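Local coordinates for 8-amino-8-demethylriboflavin N,N-dimethyltransferase (PDB 4D7K), which catalyses the S-adenosyl methionine-dependent double N-methylation of 8-amino-8-demethyl-D-riboflavin to roseoflavin, the last two steps in the biosynthesis of this antibiotic, at residues A[116-120]-A[300-305]; A[171-175]-A[331-335]; A[266-270]-A[319-325]. All coordinates share one frame; numbering follows the deposited sequence.

Interaction 1 (A[116-120]-A[300-305])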
loop_
_atom_site.group_PDB
_atom_site.type_symbol
_atom_site.label_atom_id
_atom_site.label_comp_id
_atom_site.label_asym_id
_atom_site.label_seq_id
_atom_site.Cartn_x
_atom_site.Cartn_y
_atom_site.Cartn_z
ATOM N N ALA A 116 -6.737 10.371 6.282
ATOM C CA ALA A 116 -7.596 9.738 7.276
ATOM C C ALA A 116 -7.003 8.415 7.747
ATOM O O ALA A 116 -6.950 8.144 8.948
ATOM C CB ALA A 116 -8.989 9.525 6.710
ATOM N N TYR A 117 -6.557 7.591 6.802
ATOM C CA TYR A 117 -5.905 6.327 7.138
ATOM C C TYR A 117 -4.613 6.560 7.930
ATOM O O TYR A 117 -4.168 5.690 8.676
ATOM C CB TYR A 117 -5.631 5.511 5.868
ATOM C CG TYR A 117 -6.880 4.853 5.323
ATOM C CD1 TYR A 117 -7.805 5.582 4.586
ATOM C CD2 TYR A 117 -7.148 3.515 5.570
ATOM C CE1 TYR A 117 -8.956 4.994 4.104
ATOM C CE2 TYR A 117 -8.294 2.917 5.090
ATOM C CZ TYR A 117 -9.194 3.662 4.357
ATOM O OH TYR A 117 -10.339 3.071 3.879
ATOM N N GLY A 118 -4.024 7.743 7.778
ATOM C CA GLY A 118 -2.856 8.112 8.555
ATOM C C GLY A 118 -3.198 8.421 10.001
ATOM O O GLY A 118 -2.420 8.120 10.910
ATOM N N ASP A 119 -4.371 9.016 10.215
ATOM C CA ASP A 119 -4.829 9.386 11.555
ATOM C C ASP A 119 -5.482 8.220 12.297
ATOM O O ASP A 119 -6.259 8.423 13.232
ATOM C CB ASP A 119 -5.814 10.551 11.474
ATOM C CG ASP A 119 -5.242 11.836 12.033
ATOM O OD1 ASP A 119 -4.306 11.763 12.860
ATOM O OD2 ASP A 119 -5.734 12.917 11.650
ATOM N N LEU A 120 -5.153 7.004 11.875
ATOM C CA LEU A 120 -5.725 5.795 12.457
ATOM C C LEU A 120 -5.376 5.663 13.938
ATOM O O LEU A 120 -6.156 5.125 14.726
ATOM C CB LEU A 120 -5.240 4.571 11.681
ATOM C CG LEU A 120 -5.705 3.197 12.151
ATOM C CD1 LEU A 120 -7.210 3.091 12.045
ATOM C CD2 LEU A 120 -5.025 2.114 11.332
ATOM N N LEU A 300 -11.073 -2.049 8.865
ATOM C CA LEU A 300 -10.263 -0.836 8.921
ATOM C C LEU A 300 -10.970 0.334 8.243
ATOM O O LEU A 300 -10.982 1.450 8.767
ATOM C CB LEU A 300 -8.911 -1.067 8.252
ATOM C CG LEU A 300 -7.900 0.050 8.471
ATOM C CD1 LEU A 300 -7.297 -0.098 9.854
ATOM C CD2 LEU A 300 -6.832 0.055 7.390
ATOM N N ASP A 301 -11.545 0.064 7.072
ATOM C CA ASP A 301 -12.299 1.059 6.312
ATOM C C ASP A 301 -13.417 1.675 7.147
ATOM O O ASP A 301 -13.600 2.890 7.155
ATOM C CB ASP A 301 -12.888 0.431 5.046
ATOM C CG ASP A 301 -11.827 0.077 4.018
ATOM O OD1 ASP A 301 -10.748 0.708 4.014
ATOM O OD2 ASP A 301 -12.076 -0.834 3.202
ATOM N N MET A 302 -14.159 0.824 7.846
ATOM C CA MET A 302 -15.235 1.273 8.719
ATOM C C MET A 302 -14.686 2.141 9.839
ATOM O O MET A 302 -15.297 3.131 10.223
ATOM C CB MET A 302 -15.981 0.074 9.303
ATOM C CG MET A 302 -16.472 -0.905 8.257
ATOM S SD MET A 302 -18.085 -0.436 7.622
ATOM C CE MET A 302 -19.081 -0.741 9.085
ATOM N N LEU A 303 -13.522 1.761 10.349
ATOM C CA LEU A 303 -12.893 2.466 11.460
ATOM C C LEU A 303 -12.393 3.845 11.037
ATOM O O LEU A 303 -12.454 4.802 11.804
ATOM C CB LEU A 303 -11.738 1.629 12.013
ATOM C CG LEU A 303 -11.338 1.798 13.475
ATOM C CD1 LEU A 303 -10.678 0.526 13.960
ATOM C CD2 LEU A 303 -10.394 2.970 13.637
ATOM N N VAL A 304 -11.891 3.931 9.810
ATOM C CA VAL A 304 -11.302 5.163 9.307
ATOM C C VAL A 304 -12.362 6.132 8.780
ATOM O O VAL A 304 -12.315 7.329 9.062
ATOM C CB VAL A 304 -10.281 4.865 8.185
ATOM C CG1 VAL A 304 -9.863 6.141 7.482
ATOM C CG2 VAL A 304 -9.065 4.132 8.749
ATOM N N LEU A 305 -13.329 5.605 8.034
ATOM C CA LEU A 305 -14.231 6.450 7.256
ATOM C C LEU A 305 -15.519 6.807 7.980
ATOM O O LEU A 305 -15.873 7.979 8.071
ATOM C CB LEU A 305 -14.574 5.773 5.927
ATOM C CG LEU A 305 -13.421 5.584 4.940
ATOM C CD1 LEU A 305 -13.875 4.771 3.741
ATOM C CD2 LEU A 305 -12.865 6.932 4.499
#

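Interaction 2 (A[171-175]-A[331-335])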
loop_
_atom_site.group_PDB
_atom_site.type_symbol
_atom_site.label_atom_id
_atom_site.label_comp_id
_atom_site.label_asym_id
_atom_site.label_seq_id
_atom_site.Cartn_x
_atom_site.Cartn_y
_atom_site.Cartn_z
ATOM N N LEU A 171 -23.834 -15.342 -4.722
ATOM C CA LEU A 171 -24.702 -16.173 -5.552
ATOM C C LEU A 171 -24.316 -17.648 -5.553
ATOM O O LEU A 171 -25.084 -18.488 -6.018
ATOM C CB LEU A 171 -24.716 -15.646 -6.989
ATOM C CG LEU A 171 -25.333 -14.258 -7.149
ATOM C CD1 LEU A 171 -25.326 -13.819 -8.610
ATOM C CD2 LEU A 171 -26.744 -14.247 -6.579
ATOM N N THR A 172 -23.135 -17.965 -5.034
ATOM C CA THR A 172 -22.688 -19.351 -4.989
ATOM C C THR A 172 -22.661 -19.905 -3.572
ATOM O O THR A 172 -22.373 -21.081 -3.372
ATOM C CB THR A 172 -21.284 -19.515 -5.602
ATOM O OG1 THR A 172 -20.330 -18.789 -4.816
ATOM C CG2 THR A 172 -21.263 -19.007 -7.038
ATOM N N SER A 173 -22.962 -19.062 -2.590
ATOM C CA SER A 173 -22.850 -19.466 -1.192
ATOM C C SER A 173 -24.212 -19.624 -0.522
ATOM O O SER A 173 -24.313 -20.191 0.567
ATOM C CB SER A 173 -22.004 -18.457 -0.417
ATOM O OG SER A 173 -20.725 -18.308 -1.010
ATOM N N PHE A 174 -25.254 -19.113 -1.172
ATOM C CA PHE A 174 -26.609 -19.230 -0.648
ATOM C C PHE A 174 -27.576 -19.613 -1.762
ATOM O O PHE A 174 -27.357 -19.279 -2.925
ATOM C CB PHE A 174 -27.051 -17.922 0.017
ATOM C CG PHE A 174 -28.374 -18.020 0.726
ATOM C CD1 PHE A 174 -28.468 -18.638 1.965
ATOM C CD2 PHE A 174 -29.525 -17.496 0.154
ATOM C CE1 PHE A 174 -29.682 -18.733 2.621
ATOM C CE2 PHE A 174 -30.744 -17.586 0.802
ATOM C CZ PHE A 174 -30.822 -18.204 2.038
ATOM N N ASP A 175 -28.646 -20.316 -1.402
ATOM C CA ASP A 175 -29.612 -20.788 -2.388
ATOM C C ASP A 175 -30.748 -19.788 -2.599
ATOM O O ASP A 175 -31.850 -19.960 -2.078
ATOM C CB ASP A 175 -30.177 -22.147 -1.965
ATOM C CG ASP A 175 -31.105 -22.745 -3.007
ATOM O OD1 ASP A 175 -30.944 -22.416 -4.202
ATOM O OD2 ASP A 175 -31.992 -23.540 -2.631
ATOM N N HIS A 331 -24.495 -17.949 6.855
ATOM C CA HIS A 331 -23.748 -18.655 5.821
ATOM C C HIS A 331 -22.613 -17.801 5.280
ATOM O O HIS A 331 -22.841 -16.686 4.817
ATOM C CB HIS A 331 -24.673 -19.069 4.679
ATOM C CG HIS A 331 -25.956 -19.688 5.133
ATOM N ND1 HIS A 331 -26.155 -21.054 5.157
ATOM C CD2 HIS A 331 -27.108 -19.134 5.576
ATOM C CE1 HIS A 331 -27.374 -21.311 5.597
ATOM N NE2 HIS A 331 -27.974 -20.162 5.859
ATOM N N PRO A 332 -21.382 -18.328 5.338
ATOM C CA PRO A 332 -20.203 -17.635 4.810
ATOM C C PRO A 332 -20.301 -17.402 3.303
ATOM O O PRO A 332 -20.587 -18.338 2.555
ATOM C CB PRO A 332 -19.050 -18.594 5.135
ATOM C CG PRO A 332 -19.577 -19.488 6.210
ATOM C CD PRO A 332 -21.039 -19.623 5.943
ATOM N N ALA A 333 -20.073 -16.165 2.876
ATOM C CA ALA A 333 -20.083 -15.820 1.458
ATOM C C ALA A 333 -18.711 -15.293 1.059
ATOM O O ALA A 333 -18.529 -14.091 0.865
ATOM C CB ALA A 333 -21.169 -14.789 1.159
ATOM N N GLY A 334 -17.745 -16.199 0.948
ATOM C CA GLY A 334 -16.366 -15.810 0.728
ATOM C C GLY A 334 -15.674 -15.543 2.052
ATOM O O GLY A 334 -16.125 -16.005 3.099
ATOM N N ASP A 335 -14.590 -14.776 2.016
ATOM C CA ASP A 335 -13.778 -14.579 3.207
ATOM C C ASP A 335 -14.091 -13.279 3.935
ATOM O O ASP A 335 -13.395 -12.900 4.878
ATOM C CB ASP A 335 -12.297 -14.622 2.836
ATOM C CG ASP A 335 -11.855 -15.995 2.374
ATOM O OD1 ASP A 335 -12.428 -17.000 2.857
ATOM O OD2 ASP A 335 -10.939 -16.071 1.531
#

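Interaction 3 (A[266-270]-A[319-325])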
loop_
_atom_site.group_PDB
_atom_site.type_symbol
_atom_site.label_atom_id
_atom_site.label_comp_id
_atom_site.label_asym_id
_atom_site.label_seq_id
_atom_site.Cartn_x
_atom_site.Cartn_y
_atom_site.Cartn_z
ATOM N N LEU A 266 -36.938 -3.443 11.351
ATOM C CA LEU A 266 -37.026 -4.896 11.371
ATOM C C LEU A 266 -38.442 -5.366 11.708
ATOM O O LEU A 266 -38.910 -6.372 11.174
ATOM C CB LEU A 266 -36.019 -5.469 12.367
ATOM C CG LEU A 266 -34.544 -5.291 12.005
ATOM C CD1 LEU A 266 -33.665 -5.558 13.215
ATOM C CD2 LEU A 266 -34.162 -6.202 10.848
ATOM N N VAL A 267 -39.118 -4.630 12.588
ATOM C CA VAL A 267 -40.495 -4.942 12.965
ATOM C C VAL A 267 -41.441 -4.727 11.783
ATOM O O VAL A 267 -42.361 -5.516 11.556
ATOM C CB VAL A 267 -40.964 -4.087 14.173
ATOM C CG1 VAL A 267 -42.464 -4.209 14.381
ATOM C CG2 VAL A 267 -40.230 -4.500 15.438
ATOM N N ARG A 268 -41.199 -3.661 11.025
ATOM C CA ARG A 268 -41.995 -3.356 9.840
ATOM C C ARG A 268 -41.822 -4.414 8.754
ATOM O O ARG A 268 -42.778 -4.768 8.064
ATOM C CB ARG A 268 -41.626 -1.977 9.294
ATOM C CG ARG A 268 -42.302 -0.826 10.017
ATOM C CD ARG A 268 -43.787 -0.757 9.686
ATOM N NE ARG A 268 -44.021 -0.484 8.269
ATOM C CZ ARG A 268 -44.409 -1.395 7.381
ATOM N NH1 ARG A 268 -44.618 -2.649 7.761
ATOM N NH2 ARG A 268 -44.592 -1.051 6.113
ATOM N N ILE A 269 -40.602 -4.912 8.599
ATOM C CA ILE A 269 -40.350 -6.002 7.665
ATOM C C ILE A 269 -41.073 -7.255 8.142
ATOM O O ILE A 269 -41.703 -7.960 7.355
ATOM C CB ILE A 269 -38.844 -6.290 7.518
ATOM C CG1 ILE A 269 -38.131 -5.079 6.910
ATOM C CG2 ILE A 269 -38.610 -7.530 6.658
ATOM C CD1 ILE A 269 -36.627 -5.224 6.849
ATOM N N ARG A 270 -41.000 -7.504 9.446
ATOM C CA ARG A 270 -41.585 -8.697 10.049
ATOM C C ARG A 270 -43.079 -8.850 9.763
ATOM O O ARG A 270 -43.557 -9.956 9.508
ATOM C CB ARG A 270 -41.351 -8.685 11.560
ATOM C CG ARG A 270 -41.980 -9.855 12.295
ATOM C CD ARG A 270 -41.423 -11.191 11.820
ATOM N NE ARG A 270 -42.129 -12.306 12.442
ATOM C CZ ARG A 270 -43.198 -12.898 11.921
ATOM N NH1 ARG A 270 -43.682 -12.490 10.755
ATOM N NH2 ARG A 270 -43.781 -13.901 12.562
ATOM N N LEU A 319 -30.977 -7.976 18.638
ATOM C CA LEU A 319 -31.707 -7.038 17.797
ATOM C C LEU A 319 -32.915 -7.721 17.161
ATOM O O LEU A 319 -34.042 -7.237 17.268
ATOM C CB LEU A 319 -30.786 -6.461 16.719
ATOM C CG LEU A 319 -30.883 -4.955 16.463
ATOM C CD1 LEU A 319 -30.458 -4.188 17.702
ATOM C CD2 LEU A 319 -30.040 -4.549 15.264
ATOM N N LEU A 320 -32.671 -8.856 16.513
ATOM C CA LEU A 320 -33.722 -9.603 15.827
ATOM C C LEU A 320 -34.765 -10.155 16.793
ATOM O O LEU A 320 -35.926 -10.336 16.421
ATOM C CB LEU A 320 -33.110 -10.747 15.013
ATOM C CG LEU A 320 -32.269 -10.310 13.812
ATOM C CD1 LEU A 320 -31.314 -11.419 13.390
ATOM C CD2 LEU A 320 -33.157 -9.894 12.652
ATOM N N ALA A 321 -34.348 -10.424 18.028
ATOM C CA ALA A 321 -35.256 -10.937 19.049
ATOM C C ALA A 321 -36.357 -9.929 19.351
ATOM O O ALA A 321 -37.524 -10.290 19.494
ATOM C CB ALA A 321 -34.489 -11.289 20.325
ATOM N N ARG A 322 -35.976 -8.660 19.441
ATOM C CA ARG A 322 -36.927 -7.590 19.725
ATOM C C ARG A 322 -37.889 -7.352 18.560
ATOM O O ARG A 322 -38.935 -6.722 18.727
ATOM C CB ARG A 322 -36.184 -6.295 20.064
ATOM C CG ARG A 322 -35.381 -6.359 21.358
ATOM C CD ARG A 322 -34.883 -4.979 21.773
ATOM N NE ARG A 322 -33.726 -4.541 20.996
ATOM C CZ ARG A 322 -33.266 -3.293 20.979
ATOM N NH1 ARG A 322 -33.872 -2.350 21.686
ATOM N NH2 ARG A 322 -32.206 -2.985 20.245
ATOM N N ALA A 323 -37.535 -7.861 17.384
ATOM C CA ALA A 323 -38.368 -7.694 16.198
ATOM C C ALA A 323 -39.104 -8.981 15.827
ATOM O O ALA A 323 -39.842 -9.020 14.842
ATOM C CB ALA A 323 -37.525 -7.215 15.030
ATOM N N GLY A 324 -38.902 -10.031 16.615
ATOM C CA GLY A 324 -39.577 -11.295 16.380
ATOM C C GLY A 324 -38.965 -12.121 15.263
ATOM O O GLY A 324 -39.680 -12.754 14.485
ATOM N N PHE A 325 -37.638 -12.117 15.181
ATOM C CA PHE A 325 -36.930 -12.931 14.198
ATOM C C PHE A 325 -36.019 -13.962 14.856
ATOM O O PHE A 325 -35.558 -13.771 15.981
ATOM C CB PHE A 325 -36.101 -12.050 13.264
ATOM C CG PHE A 325 -36.892 -11.413 12.162
ATOM C CD1 PHE A 325 -37.344 -12.167 11.092
ATOM C CD2 PHE A 325 -37.162 -10.055 12.179
ATOM C CE1 PHE A 325 -38.064 -11.582 10.068
ATOM C CE2 PHE A 325 -37.883 -9.463 11.158
ATOM C CZ PHE A 325 -38.334 -10.229 10.100
#

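Interaction 1 (A[116-120]-A[300-305])
Tyr117 is the knob of this helix-helix contact, its side chain seated in the hole formed by Leu300, Asp301, Val304 and Leu305. The polar component is one hydrogen bond, from Tyr117 OH to Asp301 OD1; the modelled 2.4 Å is very short and its exact length doubtful. The carboxylate oxygen lies at the edge of the phenol ring, near its plane, while the carboxylate itself is turned 80° against the ring. The same OD1 also forms a salt bridge with Lys25 of the second subunit, so a phenol and an ammonium group share it. The CH-pi component comes from Val304, whose CG1 stands over one ring face, 3.7 Å from the centroid of the Tyr117 ring; this methyl also meets Ala116 CB at 3.6 Å. The aliphatic component centres on Leu120. An extended chi1 of 179° sends Leu120 CG away from its own amide nitrogen, bringing CD2 tightly against Leu300 CD1 at 3.5 Å and laying CD1 against Leu303 CD2. Helix 111-118 and the start of helix 120-126 thus pack against helix 293-305, with Phe108 and Ala130 from nearby loops beside them. Phe28, Val29 and Leu66 of the second subunit build the contact into the homodimer interface.

Interaction 2 (A[171-175]-A[331-335])
Ser173 and Phe174 bring the loop after helix 167-171 against the end of strand 325-333, where they meet His331, Pro332 and Ala333. The closer packing is at Ser173. Its CB lies 3.3 Å from Pro332 O, and its OG rests 3.6 Å from Ala333 CA, while the CB atoms of Ser173 and Ala333 are 4.1 Å apart. These are van der Waals contacts: the hydroxyl of Ser173 is hydrogen-bonded to the carbonyl oxygen of Asp169, back in the preceding helix.

The aromatic part is looser. A chi1 of -173° puts the Phe174 ring opposite its backbone N and presents the edge carrying CD1 and CE1 to a face of the His331 imidazole. The planes are inclined at 63° and the centroids are 5.3 Å apart, an edge-to-face pair in which Phe174 CD1 stands over the imidazole face, offset toward its rim, 3.9 Å from His331 CD2. A hydrogen bond from the neighbouring strand, between His331 NE2 and Glu341 OE1, helps fix the rotation of the imidazole. On the solvent side Pro332 is exposed and contributes its carbonyl oxygen rather than its ring, its CB bond pointing away from the loop.

Strand 325-333 is the outermost strand on its side of the seven-stranded sheet and runs antiparallel to 337-344. The contact therefore places a connecting loop beside the antiparallel edge hairpin characteristic of the class I methyltransferase Rossmann-like fold.

Interaction 3 (A[266-270]-A[319-325])
Arg270 sets out with CG anti to the backbone N (chi1 177°) and then bends at chi2 (61°), which carries its CD over a face of the Phe325 ring. Phe325, with CG beside its own backbone N, swings its ring in under that aliphatic chain. Arg270 CD stands 3.9 Å from the ring centroid of Phe325, a CH-pi contact, and Arg270 CB approaches Phe325 CE2 at 3.6 Å. At the ring edge, CE2 of Phe325 also comes within 3.3 Å of the carbonyl oxygen Leu266 O, which already accepts the helical bond from the backbone N of Arg270.

Beyond the ring, Arg270 NE donates to Gly324 O at 3.2 Å. The bond is bent, with an angle of 137° at the hydrogen, and the acceptor lies close to the guanidinium plane. A second bond, from Arg270 NH1 to the carbonyl oxygen of Gly274, ties the same group to the loop following its helix.

Gly324 ends helix 313-322 in a Schellman motif, its positive phi turning the chain into the next strand. Leu320 O accepts from both Phe325 N and Ala323 N, which arrive from opposite faces of its carbonyl plane. Just before the glycine, Ala323 faces the other helix: its CB meets Leu266 CB at 3.5 Å, with Val267 CG2 next to it at 3.9 Å. The small residue lets the backbones come close, the CA atoms of Val267 and Ala323 lying 4.7 Å apart. Leu319 and Leu320 extend the apolar surface more loosely toward the methyls of Leu266.

Helix 259-270 is thus packed against the end of helix 313-322 and the start of strand 325-333, while Leu266 and Ile269 reach Leu250 of strand 247-251, and Leu266 and Phe325 touch Leu281 of strand 280-285.

Interactions 1 and 3 are buried helix packings, whereas interaction 2 is a smaller surface contact between a loop and a strand end. Interactions 2 and 3 share strand 325-333, meeting it at opposite ends; interactions 1 and 3 use the successive helices 293-305 and 313-322. Their centres lie 23 to 32 Å apart, and none of the three touches another. Interactions 1 and 3 each add one cross-segment hydrogen bond to a methyl or methylene over an aromatic face, but the acceptor is a carboxylate shared with the partner subunit in interaction 1 and a backbone carbonyl in interaction 3. Interaction 2 instead relies on an edge-to-face aromatic pair.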